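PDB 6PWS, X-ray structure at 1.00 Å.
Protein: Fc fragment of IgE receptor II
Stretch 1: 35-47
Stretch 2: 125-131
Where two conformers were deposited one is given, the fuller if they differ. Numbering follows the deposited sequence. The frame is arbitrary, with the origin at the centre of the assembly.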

# COMPACT_ATOMS: atom_id res chain seq x y z
N TYR A 35 6.70 -1.52 9.55
CA TYR A 35 7.60 -0.83 10.47
C TYR A 35 8.59 0.05 9.74
O TYR A 35 9.03 1.06 10.30
CB TYR A 35 8.27 -1.85 11.40
CG TYR A 35 7.28 -2.34 12.43
CD1 TYR A 35 6.76 -1.48 13.40
CD2 TYR A 35 6.82 -3.65 12.42
CE1 TYR A 35 5.83 -1.92 14.33
CE2 TYR A 35 5.89 -4.09 13.35
CZ TYR A 35 5.40 -3.22 14.30
OH TYR A 35 4.48 -3.67 15.22
N ALA A 36 8.95 -0.28 8.50
CA ALA A 36 9.81 0.61 7.73
C ALA A 36 9.12 1.95 7.48
O ALA A 36 9.74 3.01 7.59
CB ALA A 36 10.21 -0.05 6.40
N CYS A 37 7.82 1.91 7.16
CA CYS A 37 7.08 3.16 7.00
C CYS A 37 7.00 3.92 8.32
O CYS A 37 7.18 5.15 8.34
CB CYS A 37 5.68 2.90 6.45
SG CYS A 37 5.65 2.35 4.72
N GLU A 38 6.74 3.22 9.43
CA GLU A 38 6.66 3.90 10.72
C GLU A 38 8.00 4.52 11.12
O GLU A 38 8.03 5.57 11.76
CB GLU A 38 6.17 2.95 11.81
CG GLU A 38 4.71 2.59 11.63
CD GLU A 38 4.19 1.65 12.70
OE1 GLU A 38 4.94 1.36 13.66
OE2 GLU A 38 3.03 1.19 12.58
N ASN A 39 9.11 3.87 10.76
CA ASN A 39 10.43 4.44 11.05
C ASN A 39 10.64 5.77 10.35
O ASN A 39 11.40 6.62 10.84
CB ASN A 39 11.50 3.44 10.61
CG ASN A 39 12.88 3.96 10.82
OD1 ASN A 39 13.32 4.16 11.95
ND2 ASN A 39 13.61 4.17 9.72
N LEU A 40 9.97 5.96 9.21
CA LEU A 40 9.97 7.20 8.45
C LEU A 40 8.80 8.10 8.82
O LEU A 40 8.55 9.09 8.12
CB LEU A 40 9.97 6.90 6.95
CG LEU A 40 11.12 6.00 6.48
CD1 LEU A 40 10.92 5.58 5.03
CD2 LEU A 40 12.46 6.71 6.65
N HIS A 41 8.09 7.76 9.90
CA HIS A 41 6.96 8.53 10.45
C HIS A 41 5.79 8.62 9.48
O HIS A 41 5.07 9.63 9.42
CB HIS A 41 7.36 9.88 11.02
CG HIS A 41 8.02 9.77 12.36
ND1 HIS A 41 9.23 10.36 12.64
CD2 HIS A 41 7.65 9.12 13.49
CE1 HIS A 41 9.57 10.09 13.88
NE2 HIS A 41 8.63 9.34 14.42
N GLY A 42 5.55 7.53 8.77
CA GLY A 42 4.35 7.34 7.98
C GLY A 42 3.75 5.98 8.24
O GLY A 42 4.10 5.30 9.21
N ARG A 43 2.83 5.57 7.36
CA ARG A 43 2.24 4.23 7.41
C ARG A 43 2.15 3.71 5.98
O ARG A 43 2.12 4.48 5.02
CB ARG A 43 0.83 4.24 8.00
CG ARG A 43 0.70 4.74 9.44
CD ARG A 43 -0.61 4.28 10.04
NE ARG A 43 -0.88 4.82 11.37
CZ ARG A 43 -1.52 5.95 11.62
NH1 ARG A 43 -1.98 6.70 10.63
NH2 ARG A 43 -1.71 6.33 12.88
N LEU A 44 2.07 2.39 5.82
CA LEU A 44 1.79 1.83 4.50
C LEU A 44 0.55 2.51 3.92
O LEU A 44 -0.43 2.78 4.63
CB LEU A 44 1.60 0.32 4.60
CG LEU A 44 2.89 -0.51 4.73
CD1 LEU A 44 2.55 -1.93 5.17
CD2 LEU A 44 3.65 -0.53 3.41
N VAL A 45 0.60 2.75 2.60
CA VAL A 45 -0.34 3.64 1.94
C VAL A 45 -1.78 3.14 1.98
O VAL A 45 -2.06 1.94 1.82
CB VAL A 45 0.12 3.89 0.48
CG1 VAL A 45 0.09 2.60 -0.36
CG2 VAL A 45 -0.69 4.98 -0.21
N SER A 46 -2.70 4.09 2.14
CA SER A 46 -4.13 3.85 2.05
C SER A 46 -4.70 4.60 0.86
O SER A 46 -4.32 5.75 0.61
CB SER A 46 -4.83 4.32 3.33
OG SER A 46 -4.31 3.70 4.50
N ILE A 47 -5.62 3.97 0.12
CA ILE A 47 -6.01 4.44 -1.21
C ILE A 47 -7.53 4.63 -1.26
O ILE A 47 -8.28 3.68 -0.99
CB ILE A 47 -5.55 3.46 -2.31
CG1 ILE A 47 -4.06 3.13 -2.18
CG2 ILE A 47 -5.87 4.02 -3.69
CD1 ILE A 47 -3.60 2.00 -3.08
N GLY A 125 9.34 -3.59 -3.32
CA GLY A 125 8.79 -2.27 -3.16
C GLY A 125 7.74 -2.23 -2.07
O GLY A 125 7.13 -3.25 -1.71
N TRP A 126 7.51 -1.03 -1.58
CA TRP A 126 6.51 -0.79 -0.54
C TRP A 126 6.25 0.71 -0.57
O TRP A 126 7.17 1.48 -0.87
CB TRP A 126 6.97 -1.33 0.84
CG TRP A 126 8.47 -1.22 1.09
CD1 TRP A 126 9.44 -2.09 0.65
CD2 TRP A 126 9.16 -0.16 1.77
NE1 TRP A 126 10.68 -1.63 1.00
CE2 TRP A 126 10.54 -0.45 1.70
CE3 TRP A 126 8.75 1.00 2.44
CZ2 TRP A 126 11.50 0.37 2.26
CZ3 TRP A 126 9.71 1.81 3.00
CH2 TRP A 126 11.06 1.49 2.91
N VAL A 127 5.01 1.13 -0.33
CA VAL A 127 4.65 2.53 -0.45
C VAL A 127 4.06 3.00 0.87
O VAL A 127 3.16 2.35 1.41
CB VAL A 127 3.65 2.77 -1.60
CG1 VAL A 127 3.34 4.25 -1.74
CG2 VAL A 127 4.17 2.19 -2.91
N CYS A 128 4.57 4.13 1.38
CA CYS A 128 4.06 4.75 2.59
C CYS A 128 3.34 6.05 2.24
O CYS A 128 3.61 6.68 1.21
CB CYS A 128 5.18 5.13 3.56
SG CYS A 128 6.53 3.94 3.76
N ASP A 129 2.47 6.49 3.15
CA ASP A 129 1.89 7.82 3.05
C ASP A 129 1.89 8.53 4.40
O ASP A 129 2.15 7.95 5.46
CB ASP A 129 0.51 7.84 2.35
CG ASP A 129 -0.62 7.20 3.15
OD1 ASP A 129 -0.53 7.13 4.38
OD2 ASP A 129 -1.61 6.78 2.50
N ARG A 130 1.65 9.84 4.29
CA ARG A 130 1.51 10.79 5.38
C ARG A 130 0.61 11.90 4.86
O ARG A 130 0.49 12.11 3.64
CB ARG A 130 2.83 11.47 5.72
CG ARG A 130 3.74 10.71 6.64
CD ARG A 130 5.10 11.40 6.77
NE ARG A 130 5.03 12.80 7.19
CZ ARG A 130 5.06 13.24 8.45
NH1 ARG A 130 5.13 12.38 9.46
NH2 ARG A 130 5.02 14.54 8.70
N LEU A 131 0.01 12.65 5.77
CA LEU A 131 -0.66 13.88 5.37
C LEU A 131 0.38 14.96 5.09
O LEU A 131 1.40 15.05 5.78
CB LEU A 131 -1.59 14.37 6.47
CG LEU A 131 -2.65 13.36 6.91
CD1 LEU A 131 -3.53 13.97 8.00
CD2 LEU A 131 -3.49 12.89 5.73
O HOH W 1 -1.96 4.97 5.35

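The apolar centre of the contact is built around W126, whose CA-to-CB bond points toward the first stretch. A36 lies over one face of the indole, its CB 4.1 Å from the centroid of the six-membered ring of W126, a CH-pi contact for which a small methyl suffices. L40 CD1 meets the edge of the same ring, 4.4 Å from W126 CZ3, and L44 CD2 lies 4.3 Å from W126 CB. The broad, flat indole thus meets A36 of the helix and L40 of the turn after it, while L44 of the strand packs against the CB of W126.

Beside the indole, a disulfide fastens helix to strand: C37 SG and C128 SG are 2.1 Å apart, with chi3 of -82°, close to the relaxed value for such a bond. Both cysteines are buried, and C37 SG also approaches the ring obliquely, 4.1 Å from W126 CE3. Further along, V45 CG1 packs 3.8 Å from V127 CB, pairing two compact, beta-branched side chains.

Alongside these contacts the backbones form a short antiparallel ladder. R43 and D129 are a hydrogen-bonded pair: R43 N donates to D129 O at 3.1 Å, and D129 N to R43 O at 2.8 Å. L44 and C128 form the next, non-hydrogen-bonded pair, their CA atoms only 4.2 Å apart; here C128 CA lies 3.1 Å from R43 O and L44 CA 3.4 Å from V127 O, so CA-H...O contacts fill the gap. V45 N then donates to V127 O at 2.9 Å. Just before the ladder, G42 fits tightly: a CB there would stand 2.7 Å from D129 O, a clash.

D129 has the largest area covered by the other stretch, and its buried carboxylate is well supplied with donors. S46 N gives a nearly straight hydrogen bond to D129 OD2, 2.9 Å long, while a water donates to D129 OD1 and to L44 O, each at 2.8 Å, and accepts from S46 OG at 2.8 Å. A short acidic side chain suits this place because it can reach a backbone amide and the water together.

At the outer edge, R130 uses its length to reach back to the turn after the helix. R130 NH1 donates to H41 O at 2.8 Å, the carbonyl lying near the guanidinium plane, where its N-H bonds point. It is the H41 backbone that makes this last polar link; H41 CB lies 3.7 Å from R130 NH1.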